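Long-range contacts in putative aldehyde dehydrogenase AldY (Bacillus subtilis, PDB 4DNG), which probably oxidises aldehydes to carboxylates with NAD(+) as electron acceptor, and may help protect the cell against ethanol-related stress: residues A[7-13]-A[202-208]; A[28-32]-A[360-364]. All coordinates share one frame. Residues are numbered along the deposited sequence.

Interaction 1: A[7-13]-A[202-208]; sequences NKSFING and GVLNVML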
loop_
_atom_site.group_PDB
_atom_site.type_symbol
_atom_site.label_atom_id
_atom_site.label_comp_id
_atom_site.label_asym_id
_atom_site.label_seq_id
_atom_site.Cartn_x
_atom_site.Cartn_y
_atom_site.Cartn_z
ATOM N N ASN A 7 29.773 -9.945 15.640
ATOM C CA ASN A 7 28.824 -11.045 15.731
ATOM C C ASN A 7 27.677 -10.733 16.701
ATOM O O ASN A 7 26.963 -11.630 17.162
ATOM C CB ASN A 7 29.558 -12.326 16.135
ATOM C CG ASN A 7 30.498 -12.107 17.303
ATOM O OD1 ASN A 7 30.393 -11.111 18.013
ATOM N ND2 ASN A 7 31.423 -13.026 17.499
ATOM N N LYS A 8 27.493 -9.447 16.982
ATOM C CA LYS A 8 26.479 -9.006 17.924
ATOM C C LYS A 8 25.382 -8.191 17.243
ATOM O O LYS A 8 25.541 -7.737 16.112
ATOM C CB LYS A 8 27.125 -8.179 19.043
ATOM C CG LYS A 8 28.477 -8.699 19.497
ATOM C CD LYS A 8 28.613 -8.689 21.007
ATOM C CE LYS A 8 29.623 -9.735 21.460
ATOM N NZ LYS A 8 29.597 -9.899 22.940
ATOM N N SER A 9 24.266 -8.012 17.944
ATOM C CA SER A 9 23.253 -7.083 17.523
ATOM C C SER A 9 23.820 -5.737 17.763
ATOM O O SER A 9 24.713 -5.582 18.599
ATOM C CB SER A 9 22.003 -7.231 18.363
ATOM O OG SER A 9 21.413 -8.488 18.139
ATOM N N PHE A 10 23.316 -4.753 17.029
ATOM C CA PHE A 10 23.661 -3.375 17.300
ATOM C C PHE A 10 22.340 -2.737 17.671
ATOM O O PHE A 10 21.508 -2.485 16.802
ATOM C CB PHE A 10 24.307 -2.707 16.086
ATOM C CG PHE A 10 24.819 -1.315 16.337
ATOM C CD1 PHE A 10 26.077 -1.100 16.877
ATOM C CD2 PHE A 10 24.062 -0.208 15.988
ATOM C CE1 PHE A 10 26.556 0.197 17.103
ATOM C CE2 PHE A 10 24.542 1.094 16.204
ATOM C CZ PHE A 10 25.793 1.296 16.756
ATOM N N ILE A 11 22.163 -2.525 18.979
ATOM C CA ILE A 11 20.984 -1.897 19.554
ATOM C C ILE A 11 21.384 -0.618 20.296
ATOM O O ILE A 11 22.387 -0.591 21.011
ATOM C CB ILE A 11 20.192 -2.891 20.458
ATOM C CG1 ILE A 11 19.828 -4.167 19.660
ATOM C CG2 ILE A 11 18.912 -2.248 20.973
ATOM C CD1 ILE A 11 19.465 -5.398 20.483
ATOM N N ASN A 12 20.616 0.447 20.070
ATOM C CA ASN A 12 20.782 1.741 20.749
ATOM C C ASN A 12 22.221 2.202 20.831
ATOM O O ASN A 12 22.661 2.732 21.847
ATOM C CB ASN A 12 20.147 1.707 22.152
ATOM C CG ASN A 12 19.853 3.104 22.715
ATOM O OD1 ASN A 12 19.660 4.083 21.979
ATOM N ND2 ASN A 12 19.821 3.194 24.036
ATOM N N GLY A 13 22.966 1.979 19.759
ATOM C CA GLY A 13 24.324 2.480 19.671
ATOM C C GLY A 13 25.325 1.552 20.302
ATOM O O GLY A 13 26.486 1.930 20.455
ATOM N N GLY A 202 20.188 4.298 18.378
ATOM C CA GLY A 202 18.784 3.975 18.236
ATOM C C GLY A 202 18.161 4.166 16.865
ATOM O O GLY A 202 17.099 3.596 16.592
ATOM N N VAL A 203 18.782 4.968 16.000
ATOM C CA VAL A 203 18.216 5.197 14.654
ATOM C C VAL A 203 18.364 3.974 13.725
ATOM O O VAL A 203 17.483 3.727 12.898
ATOM C CB VAL A 203 18.761 6.476 13.976
ATOM C CG1 VAL A 203 18.256 6.580 12.546
ATOM C CG2 VAL A 203 18.332 7.709 14.751
ATOM N N LEU A 204 19.472 3.236 13.857
ATOM C CA LEU A 204 19.651 1.939 13.188
ATOM C C LEU A 204 19.895 0.802 14.173
ATOM O O LEU A 204 20.931 0.749 14.832
ATOM C CB LEU A 204 20.811 1.967 12.196
ATOM C CG LEU A 204 21.070 0.603 11.543
ATOM C CD1 LEU A 204 19.794 0.096 10.874
ATOM C CD2 LEU A 204 22.227 0.635 10.546
ATOM N N ASN A 205 18.959 -0.135 14.237
ATOM C CA ASN A 205 19.122 -1.277 15.096
ATOM C C ASN A 205 19.185 -2.553 14.272
ATOM O O ASN A 205 18.320 -2.782 13.423
ATOM C CB ASN A 205 17.982 -1.301 16.107
ATOM C CG ASN A 205 17.923 -0.025 16.934
ATOM O OD1 ASN A 205 18.658 0.132 17.913
ATOM N ND2 ASN A 205 17.073 0.911 16.522
ATOM N N VAL A 206 20.228 -3.357 14.498
ATOM C CA VAL A 206 20.413 -4.596 13.759
ATOM C C VAL A 206 20.319 -5.805 14.685
ATOM O O VAL A 206 21.151 -5.988 15.575
ATOM C CB VAL A 206 21.752 -4.633 12.989
ATOM C CG1 VAL A 206 21.958 -6.007 12.373
ATOM C CG2 VAL A 206 21.814 -3.550 11.912
ATOM N N MET A 207 19.307 -6.633 14.442
ATOM C CA MET A 207 18.986 -7.787 15.263
ATOM C C MET A 207 19.585 -9.073 14.740
ATOM O O MET A 207 19.324 -9.479 13.600
ATOM C CB MET A 207 17.477 -7.961 15.287
ATOM C CG MET A 207 16.788 -6.687 15.749
ATOM S SD MET A 207 17.211 -6.380 17.479
ATOM C CE MET A 207 16.987 -4.615 17.438
ATOM N N LEU A 208 20.399 -9.707 15.575
ATOM C CA LEU A 208 20.921 -11.032 15.273
ATOM C C LEU A 208 20.096 -12.040 16.040
ATOM O O LEU A 208 20.172 -12.134 17.260
ATOM C CB LEU A 208 22.404 -11.129 15.631
ATOM C CG LEU A 208 23.331 -10.867 14.450
ATOM C CD1 LEU A 208 23.049 -9.518 13.817
ATOM C CD2 LEU A 208 24.792 -10.963 14.878
HETATM O O HOH W 1 22.030 -10.669 19.176
HETATM O O HOH W 2 21.651 2.332 17.308
#
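Strand 9-11 runs antiparallel to strand 204-206, their axes 4.7 Å apart at closest approach and 150° between N-to-C directions. A single bridge defines the register: Phe10 and Val206 form a hydrogen-bonded pair, with Phe10 N donating to Val206 O at 2.9 Å and Val206 N to Phe10 O at 2.8 Å. Phe10 O also receives a CA-H...O contact from Asn205 CA at 3.2 Å.

Beyond this pair, side chains take over the ladder's work. Leu208 N donates to the hydroxyl Ser9 OG (3.0 Å, 173°), and a water bridges Ser9 OG (2.5 Å) and Leu208 O (3.0 Å). At the other end Asn12 N donates to Asn205 OD1 (2.9 Å, 172°), while Asn205 ND2 reaches back to Gly202 O (2.7 Å), so one amide serves both segments. A second water accepts from Gly202 N at 2.7 Å and donates to Leu204 O at 3.0 Å, with a weak bond from Gly13 N at 2.8 Å. Apolar contacts are few: Ile11 CG1 lies 3.6 Å from Met207 CE, and Phe10 CB 4.5 Å from Val206 CB. The Phe10 ring turns its edge to a carbonyl oxygen, with Phe10 CD2 3.5 Å from Leu204 O.

Strand 9-11 thus sits between 14-16, its antiparallel partner, and 204-206, an edge strand of the parallel part of the cofactor-domain sheet that pairs on its other side with 173-177. Phe10 meets Trp15 edge-to-face and rests on Ala191 and Glu195 of helix 183-196, whereas Met207 and Asn205 touch Ala49 and Ala53 of helix 43-60.

Interaction 2: A[28-32]-A[360-364]; sequences NPYDQ and GNVLT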
loop_
_atom_site.group_PDB
_atom_site.type_symbol
_atom_site.label_atom_id
_atom_site.label_comp_id
_atom_site.label_asym_id
_atom_site.label_seq_id
_atom_site.Cartn_x
_atom_site.Cartn_y
_atom_site.Cartn_z
ATOM N N ASN A 28 30.981 -20.636 6.337
ATOM C CA ASN A 28 31.325 -20.492 4.956
ATOM C C ASN A 28 30.690 -21.675 4.286
ATOM O O ASN A 28 30.855 -22.791 4.719
ATOM C CB ASN A 28 32.829 -20.516 4.783
ATOM C CG ASN A 28 33.248 -20.382 3.349
ATOM O OD1 ASN A 28 32.552 -20.810 2.460
ATOM N ND2 ASN A 28 34.392 -19.783 3.124
ATOM N N PRO A 29 29.926 -21.408 3.244
ATOM C CA PRO A 29 29.170 -22.425 2.520
ATOM C C PRO A 29 30.021 -23.466 1.818
ATOM O O PRO A 29 29.598 -24.597 1.696
ATOM C CB PRO A 29 28.394 -21.604 1.515
ATOM C CG PRO A 29 28.162 -20.326 2.204
ATOM C CD PRO A 29 29.349 -20.073 3.064
ATOM N N TYR A 30 31.167 -23.061 1.296
ATOM C CA TYR A 30 32.028 -23.968 0.578
ATOM C C TYR A 30 32.532 -25.090 1.443
ATOM O O TYR A 30 32.496 -26.231 1.037
ATOM C CB TYR A 30 33.220 -23.191 0.060
ATOM C CG TYR A 30 34.127 -23.925 -0.891
ATOM C CD1 TYR A 30 33.781 -24.110 -2.206
ATOM C CD2 TYR A 30 35.352 -24.382 -0.484
ATOM C CE1 TYR A 30 34.619 -24.756 -3.083
ATOM C CE2 TYR A 30 36.191 -25.030 -1.353
ATOM C CZ TYR A 30 35.816 -25.213 -2.648
ATOM O OH TYR A 30 36.652 -25.853 -3.512
ATOM N N ASP A 31 32.982 -24.787 2.644
ATOM C CA ASP A 31 33.568 -25.834 3.436
ATOM C C ASP A 31 32.924 -26.073 4.772
ATOM O O ASP A 31 33.302 -26.994 5.470
ATOM C CB ASP A 31 35.041 -25.561 3.614
ATOM C CG ASP A 31 35.286 -24.225 4.169
ATOM O OD1 ASP A 31 34.378 -23.743 4.846
ATOM O OD2 ASP A 31 36.360 -23.653 3.943
ATOM N N GLN A 32 31.965 -25.244 5.141
ATOM C CA GLN A 32 31.257 -25.425 6.399
ATOM C C GLN A 32 32.051 -24.941 7.592
ATOM O O GLN A 32 31.672 -25.159 8.718
ATOM C CB GLN A 32 30.929 -26.885 6.601
ATOM C CG GLN A 32 29.462 -27.205 6.506
ATOM C CD GLN A 32 29.018 -27.366 5.083
ATOM O OE1 GLN A 32 28.278 -26.547 4.564
ATOM N NE2 GLN A 32 29.473 -28.425 4.438
ATOM N N GLY A 360 31.004 -31.384 -3.370
ATOM C CA GLY A 360 30.878 -30.821 -2.038
ATOM C C GLY A 360 29.530 -30.133 -1.971
ATOM O O GLY A 360 28.496 -30.763 -2.205
ATOM N N ASN A 361 29.537 -28.834 -1.687
ATOM C CA ASN A 361 28.292 -28.080 -1.610
ATOM C C ASN A 361 28.063 -27.157 -2.829
ATOM O O ASN A 361 27.156 -26.301 -2.835
ATOM C CB ASN A 361 28.181 -27.348 -0.263
ATOM C CG ASN A 361 28.482 -28.262 0.922
ATOM O OD1 ASN A 361 29.545 -28.164 1.553
ATOM N ND2 ASN A 361 27.549 -29.167 1.224
ATOM N N VAL A 362 28.887 -27.360 -3.860
ATOM C CA VAL A 362 28.739 -26.679 -5.143
ATOM C C VAL A 362 27.919 -27.562 -6.071
ATOM O O VAL A 362 28.218 -28.744 -6.235
ATOM C CB VAL A 362 30.115 -26.443 -5.827
ATOM C CG1 VAL A 362 29.925 -25.855 -7.213
ATOM C CG2 VAL A 362 31.025 -25.538 -4.989
ATOM N N LEU A 363 26.884 -27.019 -6.686
ATOM C CA LEU A 363 26.397 -27.697 -7.877
ATOM C C LEU A 363 26.664 -26.922 -9.168
ATOM O O LEU A 363 26.478 -25.702 -9.245
ATOM C CB LEU A 363 24.976 -28.265 -7.738
ATOM C CG LEU A 363 23.690 -27.474 -7.607
ATOM C CD1 LEU A 363 23.100 -27.188 -8.976
ATOM C CD2 LEU A 363 22.725 -28.320 -6.797
ATOM N N THR A 364 27.172 -27.668 -10.150
ATOM C CA THR A 364 27.619 -27.141 -11.421
ATOM C C THR A 364 26.388 -26.988 -12.268
ATOM O O THR A 364 25.428 -27.734 -12.073
ATOM C CB THR A 364 28.558 -28.123 -12.118
ATOM O OG1 THR A 364 27.897 -29.387 -12.208
ATOM C CG2 THR A 364 29.875 -28.279 -11.330
HETATM O O HOH W 3 31.808 -27.113 -1.870
#
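An Asx turn in the loop between strands 23-27 and 34-39 meets the tip of a beta hairpin here. Asn28 OD1 accepts from Tyr30 N at 2.9 Å, which makes the Asx turn; a further backbone bond, Gln32 N to Asn28 O at 2.7 Å, links residues four apart as in a turn of alpha-helix, with Pro29 and Tyr30 at helical backbone angles. Opposite, Gly360 (phi/psi 63/-121) and Asn361 (-106/12) have values close to the two corner positions of a type II' turn, the link between strands 358-359 and 362-369; such a corner suits glycine at its first position.

Asn361 points toward the Asx turn and is the polar centre of the contact. Its OD1 accepts from Gln32 NE2 (2.9 Å, 147°), the one direct hydrogen bond between the segments. A water adds an indirect link, donating to Tyr30 O at 3.1 Å and accepting from Asn361 N at 2.9 Å. The apolar part is slight: Tyr30 CE1 approaches Val362 CG2 to 4.1 Å. The small buried area, 176 Å² in all, agrees with a touch between two turns.

Asn361 also packs on Glu332 and Ile335 of helix 332-347, and Tyr30 on Pro328. Through strand 362-369 the hairpin belongs to the mixed sheet of the catalytic domain of the aldehyde dehydrogenase fold, so this is a turn-to-turn contact between N-terminal region and catalytic domain, away from the predicted active-site residues.

How the interactions relate
From the N terminus, the chain meets segment 7-13, then 28-32, before turning into the helices and strands of the cofactor-binding region. Interaction 1 closes a loop of 188 residues when 202-208 comes back beside the first strand; interaction 2 closes one of 327 when 360-364 reaches the early turn. Because the segments alternate, the two loops cross. Their centres lie 30 Å apart and their nearest atoms about 13 Å, so they do not touch. Together they tie one short N-terminal region to two different domains: interaction 1 joins it to the cofactor-domain sheet, interaction 2 to the catalytic domain.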